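Cytosol aminopeptidase (Staphylococcus aureus subsp. aureus, PDB 3KZW) probably cleaves N-terminal amino acids, leucine among them, from peptides as a metal-dependent aminopeptidase of the leucyl aminopeptidase family. Local coordinates at residues R441-H446 with A462-S467; E360-D365 with D451-T456; K405-E410 with F432-T437; V386-A391 with I479-A484. One frame throughout, in Å; residues are numbered along the deposited sequence.

Interaction 1: residues R441-H446 with A462-S467; sequences RASIKH and ALFAAS
R441 and S467 bring the two backbones nearest, with their CA atoms 5.9 Å apart, and I444 and F464 follow at 6.9 Å between CA atoms, so helix 438-443 and the type I turn from S443 to H446 lie against the flank of helix 461-470. I444 packs between F464 and S467. Its CG2 sits over one face of the F464 ring, 3.8 Å from the centroid and 16° off the ring normal, which defines a CH-pi contact. The ring gets there because CG of F464 is anti to the backbone N (chi1 -177°), which sends it out from its own helix toward the turn, against S443 and I444. The same I444 CG2 also reaches S467 OG at 3.7 Å, and I444 CD1 adds a contact to OG and O of S467. S443 takes the edge of the F464 ring: its OG lies 3.4 Å from F464 CD2, close to the ring plane, and its carbonyl O is in plane beside CE2. The R441 N and S467 OG atoms are 3.5 Å apart, but the angle is too poor for a hydrogen bond. S467 OG instead makes a weak bond to E440 O, the residue before R441, while S443 OG has weak bonds to T439 O and E440 O within its own helix. Beyond the contact, V453 touches F464 and L452 touches I444. Between the two segments the cohesion is therefore dispersive, centred on a methyl group over an aromatic face; oxygen atoms meet the ring at its hydrogen-bearing rim, where a weak electrostatic attraction is plausible.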
loop_
_atom_site.group_PDB
_atom_site.type_symbol
_atom_site.label_atom_id
_atom_site.label_comp_id
_atom_site.label_asym_id
_atom_site.label_seq_id
_atom_site.Cartn_x
_atom_site.Cartn_y
_atom_site.Cartn_z
ATOM N N ARG A 441 -17.281 -5.017 26.343
ATOM C CA ARG A 441 -18.554 -5.686 26.617
ATOM C C ARG A 441 -19.720 -5.041 25.864
ATOM O O ARG A 441 -20.682 -5.720 25.497
ATOM C CB ARG A 441 -18.834 -5.732 28.125
ATOM C CG ARG A 441 -18.445 -7.050 28.769
ATOM C CD ARG A 441 -18.655 -7.053 30.276
ATOM N NE ARG A 441 -17.428 -6.721 30.997
ATOM C CZ ARG A 441 -17.253 -5.624 31.727
ATOM N NH1 ARG A 441 -18.232 -4.739 31.861
ATOM N NH2 ARG A 441 -16.095 -5.418 32.335
ATOM N N ALA A 442 -19.617 -3.736 25.630
ATOM C CA ALA A 442 -20.630 -2.993 24.888
ATOM C C ALA A 442 -20.431 -3.077 23.377
ATOM O O ALA A 442 -21.404 -3.191 22.631
ATOM C CB ALA A 442 -20.655 -1.542 25.336
ATOM N N SER A 443 -19.178 -3.026 22.928
ATOM C CA SER A 443 -18.882 -2.919 21.499
ATOM C C SER A 443 -19.111 -4.204 20.702
ATOM O O SER A 443 -19.260 -4.153 19.478
ATOM C CB SER A 443 -17.472 -2.369 21.261
ATOM O OG SER A 443 -16.487 -3.285 21.697
ATOM N N ILE A 444 -19.154 -5.347 21.388
ATOM C CA ILE A 444 -19.483 -6.618 20.724
ATOM C C ILE A 444 -20.957 -6.664 20.326
ATOM O O ILE A 444 -21.377 -7.527 19.555
ATOM C CB ILE A 444 -19.111 -7.873 21.571
ATOM C CG1 ILE A 444 -19.840 -7.874 22.921
ATOM C CG2 ILE A 444 -17.592 -7.982 21.742
ATOM C CD1 ILE A 444 -19.866 -9.224 23.610
ATOM N N LYS A 445 -21.728 -5.716 20.849
ATOM C CA LYS A 445 -23.158 -5.619 20.567
ATOM C C LYS A 445 -23.477 -4.524 19.543
ATOM O O LYS A 445 -24.645 -4.286 19.227
ATOM C CB LYS A 445 -23.935 -5.373 21.865
ATOM C CG LYS A 445 -23.814 -6.502 22.894
ATOM C CD LYS A 445 -24.358 -6.100 24.266
ATOM C CE LYS A 445 -25.880 -6.160 24.317
ATOM N NZ LYS A 445 -26.410 -5.810 25.667
ATOM N N HIS A 446 -22.439 -3.867 19.023
ATOM C CA HIS A 446 -22.610 -2.779 18.054
ATOM C C HIS A 446 -22.883 -3.294 16.637
ATOM O O HIS A 446 -22.051 -3.155 15.732
ATOM C CB HIS A 446 -21.406 -1.823 18.057
ATOM C CG HIS A 446 -21.308 -0.966 19.282
ATOM N ND1 HIS A 446 -20.127 -0.379 19.684
ATOM C CD2 HIS A 446 -22.240 -0.598 20.194
ATOM C CE1 HIS A 446 -20.336 0.317 20.788
ATOM N NE2 HIS A 446 -21.610 0.200 21.120
ATOM N N ALA A 462 -7.640 -7.181 20.190
ATOM C CA ALA A 462 -7.406 -8.362 21.017
ATOM C C ALA A 462 -8.371 -8.396 22.200
ATOM O O ALA A 462 -8.852 -9.463 22.586
ATOM C CB ALA A 462 -5.961 -8.410 21.497
ATOM N N LEU A 463 -8.657 -7.222 22.758
ATOM C CA LEU A 463 -9.590 -7.101 23.877
ATOM C C LEU A 463 -11.019 -7.387 23.415
ATOM O O LEU A 463 -11.793 -8.033 24.125
ATOM C CB LEU A 463 -9.507 -5.709 24.522
ATOM C CG LEU A 463 -8.170 -4.997 24.757
ATOM C CD1 LEU A 463 -8.428 -3.681 25.460
ATOM C CD2 LEU A 463 -7.181 -5.838 25.554
ATOM N N PHE A 464 -11.352 -6.906 22.217
ATOM C CA PHE A 464 -12.650 -7.162 21.597
ATOM C C PHE A 464 -12.883 -8.660 21.390
ATOM O O PHE A 464 -13.930 -9.187 21.770
ATOM C CB PHE A 464 -12.759 -6.424 20.257
ATOM C CG PHE A 464 -14.097 -6.575 19.583
ATOM C CD1 PHE A 464 -14.379 -7.690 18.805
ATOM C CD2 PHE A 464 -15.073 -5.598 19.725
ATOM C CE1 PHE A 464 -15.613 -7.835 18.187
ATOM C CE2 PHE A 464 -16.310 -5.733 19.104
ATOM C CZ PHE A 464 -16.579 -6.854 18.337
ATOM N N ALA A 465 -11.906 -9.334 20.784
ATOM C CA ALA A 465 -11.982 -10.772 20.540
ATOM C C ALA A 465 -12.215 -11.559 21.832
ATOM O O ALA A 465 -13.034 -12.480 21.867
ATOM C CB ALA A 465 -10.726 -11.252 19.843
ATOM N N ALA A 466 -11.497 -11.178 22.887
ATOM C CA ALA A 466 -11.621 -11.816 24.194
ATOM C C ALA A 466 -13.021 -11.619 24.773
ATOM O O ALA A 466 -13.615 -12.553 25.313
ATOM C CB ALA A 466 -10.570 -11.271 25.144
ATOM N N SER A 467 -13.534 -10.398 24.644
ATOM C CA SER A 467 -14.883 -10.060 25.086
ATOM C C SER A 467 -15.929 -10.890 24.349
ATOM O O SER A 467 -16.909 -11.336 24.945
ATOM C CB SER A 467 -15.156 -8.571 24.867
ATOM O OG SER A 467 -16.456 -8.217 25.306
#

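Interaction 2: residues E360-D365 with D451-T456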
loop_
_atom_site.group_PDB
_atom_site.type_symbol
_atom_site.label_atom_id
_atom_site.label_comp_id
_atom_site.label_asym_id
_atom_site.label_seq_id
_atom_site.Cartn_x
_atom_site.Cartn_y
_atom_site.Cartn_z
ATOM N N GLU A 360 -23.679 -11.022 13.376
ATOM C CA GLU A 360 -23.321 -10.450 12.082
ATOM C C GLU A 360 -21.819 -10.594 11.871
ATOM O O GLU A 360 -21.023 -10.166 12.710
ATOM C CB GLU A 360 -23.732 -8.978 12.000
ATOM C CG GLU A 360 -23.445 -8.320 10.648
ATOM C CD GLU A 360 -23.708 -6.818 10.634
ATOM O OE1 GLU A 360 -23.500 -6.151 11.671
ATOM O OE2 GLU A 360 -24.123 -6.299 9.573
ATOM N N VAL A 361 -21.439 -11.209 10.755
ATOM C CA VAL A 361 -20.035 -11.386 10.414
ATOM C C VAL A 361 -19.595 -10.244 9.508
ATOM O O VAL A 361 -20.088 -10.110 8.390
ATOM C CB VAL A 361 -19.775 -12.755 9.734
ATOM C CG1 VAL A 361 -18.327 -12.870 9.275
ATOM C CG2 VAL A 361 -20.120 -13.898 10.682
ATOM N N MET A 362 -18.677 -9.415 10.000
ATOM C CA MET A 362 -18.155 -8.290 9.222
ATOM C C MET A 362 -16.737 -8.531 8.702
ATOM O O MET A 362 -16.254 -7.801 7.833
ATOM C CB MET A 362 -18.215 -6.997 10.037
ATOM C CG MET A 362 -19.630 -6.484 10.288
ATOM S SD MET A 362 -20.619 -6.234 8.789
ATOM C CE MET A 362 -19.890 -4.728 8.134
ATOM N N ASN A 363 -16.084 -9.560 9.239
ATOM C CA ASN A 363 -14.732 -9.938 8.849
ATOM C C ASN A 363 -14.586 -11.452 8.966
ATOM O O ASN A 363 -14.637 -12.006 10.067
ATOM C CB ASN A 363 -13.714 -9.209 9.737
ATOM C CG ASN A 363 -12.262 -9.483 9.348
ATOM O OD1 ASN A 363 -11.967 -10.250 8.432
ATOM N ND2 ASN A 363 -11.345 -8.845 10.063
ATOM N N THR A 364 -14.418 -12.118 7.826
ATOM C CA THR A 364 -14.324 -13.581 7.793
ATOM C C THR A 364 -12.975 -14.102 8.295
ATOM O O THR A 364 -12.821 -15.298 8.550
ATOM C CB THR A 364 -14.619 -14.156 6.384
ATOM O OG1 THR A 364 -13.681 -13.627 5.440
ATOM C CG2 THR A 364 -16.040 -13.816 5.941
ATOM N N ASP A 365 -12.004 -13.203 8.441
ATOM C CA ASP A 365 -10.699 -13.555 8.993
ATOM C C ASP A 365 -10.735 -13.565 10.526
ATOM O O ASP A 365 -9.790 -14.014 11.180
ATOM C CB ASP A 365 -9.614 -12.606 8.469
ATOM C CG ASP A 365 -8.203 -13.160 8.650
ATOM O OD1 ASP A 365 -8.054 -14.353 9.007
ATOM O OD2 ASP A 365 -7.238 -12.395 8.433
ATOM N N ASP A 451 -27.745 -9.456 17.151
ATOM C CA ASP A 451 -27.457 -9.316 18.581
ATOM C C ASP A 451 -25.990 -8.980 18.811
ATOM O O ASP A 451 -25.664 -8.166 19.676
ATOM C CB ASP A 451 -27.806 -10.604 19.337
ATOM C CG ASP A 451 -29.292 -10.920 19.315
ATOM O OD1 ASP A 451 -30.109 -9.996 19.495
ATOM O OD2 ASP A 451 -29.649 -12.102 19.134
ATOM N N LEU A 452 -25.115 -9.619 18.035
ATOM C CA LEU A 452 -23.669 -9.448 18.174
ATOM C C LEU A 452 -22.976 -9.215 16.832
ATOM O O LEU A 452 -23.502 -9.571 15.775
ATOM C CB LEU A 452 -23.046 -10.662 18.877
ATOM C CG LEU A 452 -23.499 -11.008 20.301
ATOM C CD1 LEU A 452 -23.105 -12.430 20.652
ATOM C CD2 LEU A 452 -22.956 -10.022 21.327
ATOM N N VAL A 453 -21.796 -8.603 16.896
ATOM C CA VAL A 453 -20.937 -8.409 15.730
ATOM C C VAL A 453 -19.554 -8.996 16.044
ATOM O O VAL A 453 -19.106 -8.948 17.195
ATOM C CB VAL A 453 -20.872 -6.909 15.301
ATOM C CG1 VAL A 453 -20.093 -6.059 16.311
ATOM C CG2 VAL A 453 -20.292 -6.765 13.905
ATOM N N ASN A 454 -18.893 -9.564 15.037
ATOM C CA ASN A 454 -17.638 -10.285 15.270
ATOM C C ASN A 454 -16.367 -9.456 15.060
ATOM O O ASN A 454 -15.256 -9.957 15.247
ATOM C CB ASN A 454 -17.588 -11.587 14.448
ATOM C CG ASN A 454 -17.087 -11.378 13.025
ATOM O OD1 ASN A 454 -17.458 -10.415 12.350
ATOM N ND2 ASN A 454 -16.245 -12.294 12.560
ATOM N N HIS A 455 -16.529 -8.192 14.679
ATOM C CA HIS A 455 -15.380 -7.352 14.348
ATOM C C HIS A 455 -15.643 -5.869 14.584
ATOM O O HIS A 455 -16.740 -5.372 14.328
ATOM C CB HIS A 455 -14.965 -7.583 12.891
ATOM C CG HIS A 455 -13.646 -6.975 12.526
ATOM N ND1 HIS A 455 -13.533 -5.912 11.653
ATOM C CD2 HIS A 455 -12.381 -7.289 12.901
ATOM C CE1 HIS A 455 -12.255 -5.596 11.512
ATOM N NE2 HIS A 455 -11.537 -6.414 12.261
ATOM N N THR A 456 -14.619 -5.177 15.078
ATOM C CA THR A 456 -14.649 -3.727 15.230
ATOM C C THR A 456 -13.588 -3.088 14.335
ATOM O O THR A 456 -12.504 -3.655 14.132
ATOM C CB THR A 456 -14.427 -3.291 16.707
ATOM O OG1 THR A 456 -14.466 -1.861 16.803
ATOM C CG2 THR A 456 -13.082 -3.806 17.255
#
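E360 and V453 form a single parallel beta bridge, CA atoms 4.8 Å apart, after which the side-chain amide of N454 takes over the pairing and an Asx turn closes the 360-365 segment. Two backbone hydrogen bonds define the bridge: E360 N to L452 O, and N454 N to E360 O at 3.2 Å. Side-chain bonds continue it. OD1 of N454 accepts M362 N at 2.8 Å, with a donor angle of 159°, while ND2 gives a proton to N363 O at 3.0 Å, nearly in the amide plane; ND2 also bonds A366 O, so both ends of this buried amide are used. Packing forms the third group. M362 CG touches V453 CG2 at 3.7 Å, and N363 CB lies over the H455 ring face, 3.8 Å from its centroid, with the asparagine amide plane 89° from the ring plane. The polar end of E360 turns to S447. N363 to D365 begin the NTDAEGRL signature of the family, which in relatives supplies metal ligands, and D365 forms a salt bridge with K295. The Asx turn is set by D365 N bonding N363 OD1 at 3.0 Å, the donor standing above the carbonyl plane.

Interaction 3: residues K405-E410 with F432-T437; sequences KAAAFE and FELPIT
F409 and L434 meet at an angle, ring atom CE2 of F409 3.4 Å from L434 CB and the neighbouring CZ against L434 CD1. CG of F409 is anti to its carbonyl carbon (chi1 -56°), which swings the ring across toward the other segment; P435 O lies at the ring edge, near its plane, and I436 CD1 packs on F409 CB at 3.8 Å. A466 and L463 of helix 461-470 also touch this ring. Near the start of both segments the F432 ring and the K405 chain cross, K405 CD 4.0 Å from F432 CE2, while K405 NZ continues to L401 O and to E440 of the second subunit. These side chains hang on two parallel strands of a beta-alpha-beta unit. Three backbone hydrogen bonds join them: F432 N to A406 O, A408 N to F432 O, and L434 N to A408 O. The third oriented pair is E410 and E433, whose carboxylate planes are 74° apart with their OE2 atoms 4.4 Å from each other. One water donates to both, at 2.6 Å to E410 OE2 and 2.8 Å to E433 OE2, and a second accepts from E410 N at 2.8 Å. E410 OE1 accepts from S413 N. The contact thus runs from an apolar middle to an acidic, hydrated end, where the shared water and S413 N would offset the likely repulsion between like charges.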
loop_
_atom_site.group_PDB
_atom_site.type_symbol
_atom_site.label_atom_id
_atom_site.label_comp_id
_atom_site.label_asym_id
_atom_site.label_seq_id
_atom_site.Cartn_x
_atom_site.Cartn_y
_atom_site.Cartn_z
ATOM N N LYS A 405 5.399 -13.668 23.905
ATOM C CA LYS A 405 4.561 -13.636 25.104
ATOM C C LYS A 405 3.102 -13.914 24.761
ATOM O O LYS A 405 2.630 -13.534 23.691
ATOM C CB LYS A 405 4.674 -12.279 25.805
ATOM C CG LYS A 405 6.092 -11.831 26.098
ATOM C CD LYS A 405 6.120 -10.423 26.657
ATOM C CE LYS A 405 7.482 -9.780 26.458
ATOM N NZ LYS A 405 7.787 -9.519 25.023
ATOM N N ALA A 406 2.393 -14.573 25.673
ATOM C CA ALA A 406 0.972 -14.869 25.490
ATOM C C ALA A 406 0.089 -13.850 26.205
ATOM O O ALA A 406 0.466 -13.315 27.254
ATOM C CB ALA A 406 0.657 -16.267 25.975
ATOM N N ALA A 407 -1.083 -13.587 25.631
ATOM C CA ALA A 407 -2.050 -12.672 26.233
ATOM C C ALA A 407 -3.140 -13.451 26.950
ATOM O O ALA A 407 -3.774 -14.327 26.358
ATOM C CB ALA A 407 -2.655 -11.759 25.177
ATOM N N ALA A 408 -3.346 -13.132 28.225
ATOM C CA ALA A 408 -4.369 -13.788 29.033
ATOM C C ALA A 408 -5.471 -12.810 29.440
ATOM O O ALA A 408 -5.197 -11.663 29.798
ATOM C CB ALA A 408 -3.746 -14.432 30.255
ATOM N N PHE A 409 -6.715 -13.278 29.368
ATOM C CA PHE A 409 -7.883 -12.477 29.724
ATOM C C PHE A 409 -8.752 -13.245 30.707
ATOM O O PHE A 409 -9.035 -14.425 30.497
ATOM C CB PHE A 409 -8.719 -12.166 28.483
ATOM C CG PHE A 409 -7.965 -11.472 27.383
ATOM C CD1 PHE A 409 -7.203 -12.201 26.470
ATOM C CD2 PHE A 409 -8.050 -10.093 27.235
ATOM C CE1 PHE A 409 -6.520 -11.563 25.444
ATOM C CE2 PHE A 409 -7.377 -9.446 26.209
ATOM C CZ PHE A 409 -6.606 -10.180 25.312
ATOM N N GLU A 410 -9.179 -12.582 31.777
ATOM C CA GLU A 410 -10.062 -13.224 32.746
ATOM C C GLU A 410 -11.475 -12.658 32.701
ATOM O O GLU A 410 -11.685 -11.470 32.443
ATOM C CB GLU A 410 -9.487 -13.182 34.175
ATOM C CG GLU A 410 -9.390 -11.795 34.823
ATOM C CD GLU A 410 -10.687 -11.337 35.485
ATOM O OE1 GLU A 410 -11.567 -12.186 35.760
ATOM O OE2 GLU A 410 -10.826 -10.119 35.734
ATOM N N PHE A 432 0.949 -12.759 30.076
ATOM C CA PHE A 432 0.574 -11.505 30.729
ATOM C C PHE A 432 -0.883 -11.123 30.485
ATOM O O PHE A 432 -1.460 -11.456 29.448
ATOM C CB PHE A 432 1.524 -10.374 30.325
ATOM C CG PHE A 432 2.927 -10.564 30.821
ATOM C CD1 PHE A 432 3.281 -10.183 32.110
ATOM C CD2 PHE A 432 3.895 -11.144 30.007
ATOM C CE1 PHE A 432 4.577 -10.368 32.581
ATOM C CE2 PHE A 432 5.197 -11.333 30.467
ATOM C CZ PHE A 432 5.535 -10.942 31.758
ATOM N N GLU A 433 -1.470 -10.429 31.457
ATOM C CA GLU A 433 -2.884 -10.082 31.410
ATOM C C GLU A 433 -3.163 -8.845 30.561
ATOM O O GLU A 433 -2.422 -7.861 30.604
ATOM C CB GLU A 433 -3.444 -9.886 32.825
ATOM C CG GLU A 433 -4.974 -9.798 32.882
ATOM C CD GLU A 433 -5.525 -9.444 34.260
ATOM O OE1 GLU A 433 -4.733 -9.330 35.227
ATOM O OE2 GLU A 433 -6.762 -9.278 34.370
ATOM N N LEU A 434 -4.236 -8.926 29.780
ATOM C CA LEU A 434 -4.841 -7.765 29.138
ATOM C C LEU A 434 -6.298 -7.674 29.601
ATOM O O LEU A 434 -6.910 -8.697 29.913
ATOM C CB LEU A 434 -4.751 -7.882 27.615
ATOM C CG LEU A 434 -3.367 -7.863 26.958
ATOM C CD1 LEU A 434 -3.498 -8.060 25.463
ATOM C CD2 LEU A 434 -2.627 -6.572 27.255
ATOM N N PRO A 435 -6.861 -6.452 29.654
ATOM C CA PRO A 435 -8.175 -6.280 30.276
ATOM C C PRO A 435 -9.376 -6.486 29.347
ATOM O O PRO A 435 -9.252 -6.363 28.129
ATOM C CB PRO A 435 -8.135 -4.829 30.748
ATOM C CG PRO A 435 -7.256 -4.143 29.767
ATOM C CD PRO A 435 -6.286 -5.163 29.224
ATOM N N ILE A 436 -10.522 -6.815 29.942
ATOM C CA ILE A 436 -11.819 -6.737 29.273
ATOM C C ILE A 436 -12.662 -5.744 30.068
ATOM O O ILE A 436 -13.068 -6.031 31.198
ATOM C CB ILE A 436 -12.549 -8.099 29.215
ATOM C CG1 ILE A 436 -11.667 -9.175 28.575
ATOM C CG2 ILE A 436 -13.862 -7.964 28.452
ATOM C CD1 ILE A 436 -12.181 -10.596 28.767
ATOM N N THR A 437 -12.915 -4.576 29.482
ATOM C CA THR A 437 -13.648 -3.515 30.171
ATOM C C THR A 437 -15.080 -3.361 29.657
ATOM O O THR A 437 -15.510 -4.092 28.761
ATOM C CB THR A 437 -12.919 -2.154 30.078
ATOM O OG1 THR A 437 -13.018 -1.641 28.744
ATOM C CG2 THR A 437 -11.452 -2.287 30.477
HETATM O O HOH W 1 -8.485 -9.201 36.541
HETATM O O HOH W 2 -8.708 -9.895 32.204
#

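Interaction 4: residues V386-A391 with I479-A484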
loop_
_atom_site.group_PDB
_atom_site.type_symbol
_atom_site.label_atom_id
_atom_site.label_comp_id
_atom_site.label_asym_id
_atom_site.label_seq_id
_atom_site.Cartn_x
_atom_site.Cartn_y
_atom_site.Cartn_z
ATOM N N VAL A 386 -14.401 -24.159 35.813
ATOM C CA VAL A 386 -13.674 -23.131 35.064
ATOM C C VAL A 386 -13.579 -23.518 33.589
ATOM O O VAL A 386 -13.492 -24.700 33.252
ATOM C CB VAL A 386 -12.257 -22.861 35.664
ATOM C CG1 VAL A 386 -11.332 -24.069 35.498
ATOM C CG2 VAL A 386 -11.631 -21.604 35.063
ATOM N N ILE A 387 -13.625 -22.515 32.716
ATOM C CA ILE A 387 -13.424 -22.718 31.285
ATOM C C ILE A 387 -12.131 -22.024 30.867
ATOM O O ILE A 387 -11.925 -20.845 31.157
ATOM C CB ILE A 387 -14.619 -22.188 30.444
ATOM C CG1 ILE A 387 -15.910 -22.921 30.821
ATOM C CG2 ILE A 387 -14.338 -22.334 28.943
ATOM C CD1 ILE A 387 -17.174 -22.312 30.235
ATOM N N MET A 388 -11.256 -22.771 30.202
ATOM C CA MET A 388 -10.027 -22.214 29.648
ATOM C C MET A 388 -9.961 -22.499 28.160
ATOM O O MET A 388 -10.006 -23.657 27.741
ATOM C CB MET A 388 -8.800 -22.800 30.343
ATOM C CG MET A 388 -8.655 -22.386 31.789
ATOM S SD MET A 388 -7.233 -23.150 32.579
ATOM C CE MET A 388 -7.624 -22.851 34.299
ATOM N N ASP A 389 -9.870 -21.442 27.360
ATOM C CA ASP A 389 -9.738 -21.607 25.919
ATOM C C ASP A 389 -8.345 -21.210 25.431
ATOM O O ASP A 389 -7.719 -20.299 25.981
ATOM C CB ASP A 389 -10.856 -20.878 25.160
ATOM C CG ASP A 389 -10.646 -19.374 25.093
ATOM O OD1 ASP A 389 -9.821 -18.919 24.267
ATOM O OD2 ASP A 389 -11.320 -18.644 25.848
ATOM N N PHE A 390 -7.870 -21.914 24.405
ATOM C CA PHE A 390 -6.535 -21.711 23.851
ATOM C C PHE A 390 -6.653 -21.514 22.350
ATOM O O PHE A 390 -7.181 -22.378 21.644
ATOM C CB PHE A 390 -5.634 -22.912 24.162
ATOM C CG PHE A 390 -5.533 -23.232 25.628
ATOM C CD1 PHE A 390 -6.494 -24.031 26.249
ATOM C CD2 PHE A 390 -4.483 -22.734 26.392
ATOM C CE1 PHE A 390 -6.412 -24.323 27.609
ATOM C CE2 PHE A 390 -4.390 -23.025 27.753
ATOM C CZ PHE A 390 -5.358 -23.820 28.362
ATOM N N ALA A 391 -6.170 -20.371 21.866
ATOM C CA ALA A 391 -6.341 -20.004 20.462
ATOM C C ALA A 391 -5.272 -19.053 19.943
ATOM O O ALA A 391 -4.802 -18.167 20.663
ATOM C CB ALA A 391 -7.718 -19.398 20.242
ATOM N N ILE A 479 -11.112 -18.146 31.447
ATOM C CA ILE A 479 -9.842 -17.545 31.046
ATOM C C ILE A 479 -9.566 -17.801 29.564
ATOM O O ILE A 479 -9.601 -18.940 29.100
ATOM C CB ILE A 479 -8.647 -18.027 31.899
ATOM C CG1 ILE A 479 -8.913 -17.803 33.389
ATOM C CG2 ILE A 479 -7.374 -17.292 31.476
ATOM C CD1 ILE A 479 -7.918 -18.480 34.306
ATOM N N HIS A 480 -9.299 -16.723 28.831
ATOM C CA HIS A 480 -9.001 -16.792 27.406
ATOM C C HIS A 480 -7.509 -16.562 27.163
ATOM O O HIS A 480 -6.943 -15.558 27.607
ATOM C CB HIS A 480 -9.855 -15.769 26.643
ATOM C CG HIS A 480 -9.408 -15.529 25.236
ATOM N ND1 HIS A 480 -9.437 -16.510 24.269
ATOM C CD2 HIS A 480 -8.923 -14.418 24.632
ATOM C CE1 HIS A 480 -8.981 -16.017 23.130
ATOM N NE2 HIS A 480 -8.664 -14.748 23.323
ATOM N N PHE A 481 -6.878 -17.502 26.464
ATOM C CA PHE A 481 -5.453 -17.418 26.154
ATOM C C PHE A 481 -5.210 -17.178 24.664
ATOM O O PHE A 481 -5.414 -18.076 23.838
ATOM C CB PHE A 481 -4.725 -18.690 26.592
ATOM C CG PHE A 481 -4.682 -18.895 28.079
ATOM C CD1 PHE A 481 -3.826 -18.141 28.874
ATOM C CD2 PHE A 481 -5.478 -19.860 28.682
ATOM C CE1 PHE A 481 -3.776 -18.336 30.252
ATOM C CE2 PHE A 481 -5.430 -20.068 30.053
ATOM C CZ PHE A 481 -4.576 -19.303 30.841
ATOM N N ASP A 482 -4.775 -15.965 24.327
ATOM C CA ASP A 482 -4.403 -15.635 22.954
ATOM C C ASP A 482 -2.924 -15.950 22.755
ATOM O O ASP A 482 -2.050 -15.205 23.204
ATOM C CB ASP A 482 -4.701 -14.165 22.639
ATOM C CG ASP A 482 -4.828 -13.891 21.140
ATOM O OD1 ASP A 482 -4.295 -14.672 20.314
ATOM O OD2 ASP A 482 -5.467 -12.879 20.779
ATOM N N ILE A 483 -2.661 -17.070 22.088
ATOM C CA ILE A 483 -1.300 -17.558 21.884
ATOM C C ILE A 483 -0.857 -17.423 20.423
ATOM O O ILE A 483 -0.059 -18.219 19.930
ATOM C CB ILE A 483 -1.129 -19.025 22.384
ATOM C CG1 ILE A 483 -2.124 -19.969 21.695
ATOM C CG2 ILE A 483 -1.278 -19.090 23.898
ATOM C CD1 ILE A 483 -1.760 -21.443 21.789
ATOM N N ALA A 484 -1.366 -16.400 19.743
ATOM C CA ALA A 484 -1.022 -16.148 18.344
ATOM C C ALA A 484 0.486 -16.002 18.138
ATOM O O ALA A 484 1.031 -16.439 17.121
ATOM C CB ALA A 484 -1.756 -14.918 17.830
#
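D389 and H480 meet on one side of a parallel strand pair, and F390 and F481 meet on the other, in the core of the catalytic domain's mixed sheet. The strand axes approach to 4.9 Å at an angle of 11°. The tight part is the backbone, where five hydrogen bonds hold the register, from I479 N to I387 O at one end to I483 N to A391 O at the other. The polar face adds a bond of uncertain length. There D389 CG stands between its backbone N and carbonyl carbon (chi1 76°), a torsion that directs the carboxylate to its neighbour, and H480 ND1 donates to OD1 with the oxygen at the ring edge; the modelled separation is implausibly short. OD2 of D389 accepts from H478 NE2. On the apolar face the fit is looser: F390 and F481 lie side by side with planes at 14°, but they are slid so far, 5.1 Å between centroids, that they barely overlap, touching at F390 CE2 and F481 CD2, 3.5 Å apart. M388 CG stays 4.3 Å from F481 CE2, and helices 414-426 and 505-512 cover this side. Regular strand ends at D482, the I483 N bond still closes the pair, and the contact thins out at the partly exposed A484, whose N makes a weak 3.4 Å bond to D482 OD1. D482 itself is tied to T394 and L393. The buried D389 carboxylate accepts hydrogen bonds from H478 and, with its length in doubt, H480, which is consistent with an ionised group whose charge the two donors would compensate.

How the interactions relate
All four contacts lie in the catalytic domain, on the same side of the chain's centre. Interactions 3 and 4 share one sheet, their centres 10 Å apart: strand 406-411 runs antiparallel beside 478-482, linked through A407 O to D482 N and F409 O to H480 N. Helix 461-470 connects them to interaction 1, since A466 touches both F409 and H480. Interaction 2 attaches to interaction 1 through I444 O and V453 N. Along the chain, 360-365 comes first and 451-456 falls between the segments of interaction 1, so interaction 2 crosses interactions 1 and 4; interactions 3 and 1 follow each other within interaction 4. The central sheet is thus joined, through helix 461-470 and strand 452-453, to the signature-bearing 360-365 segment.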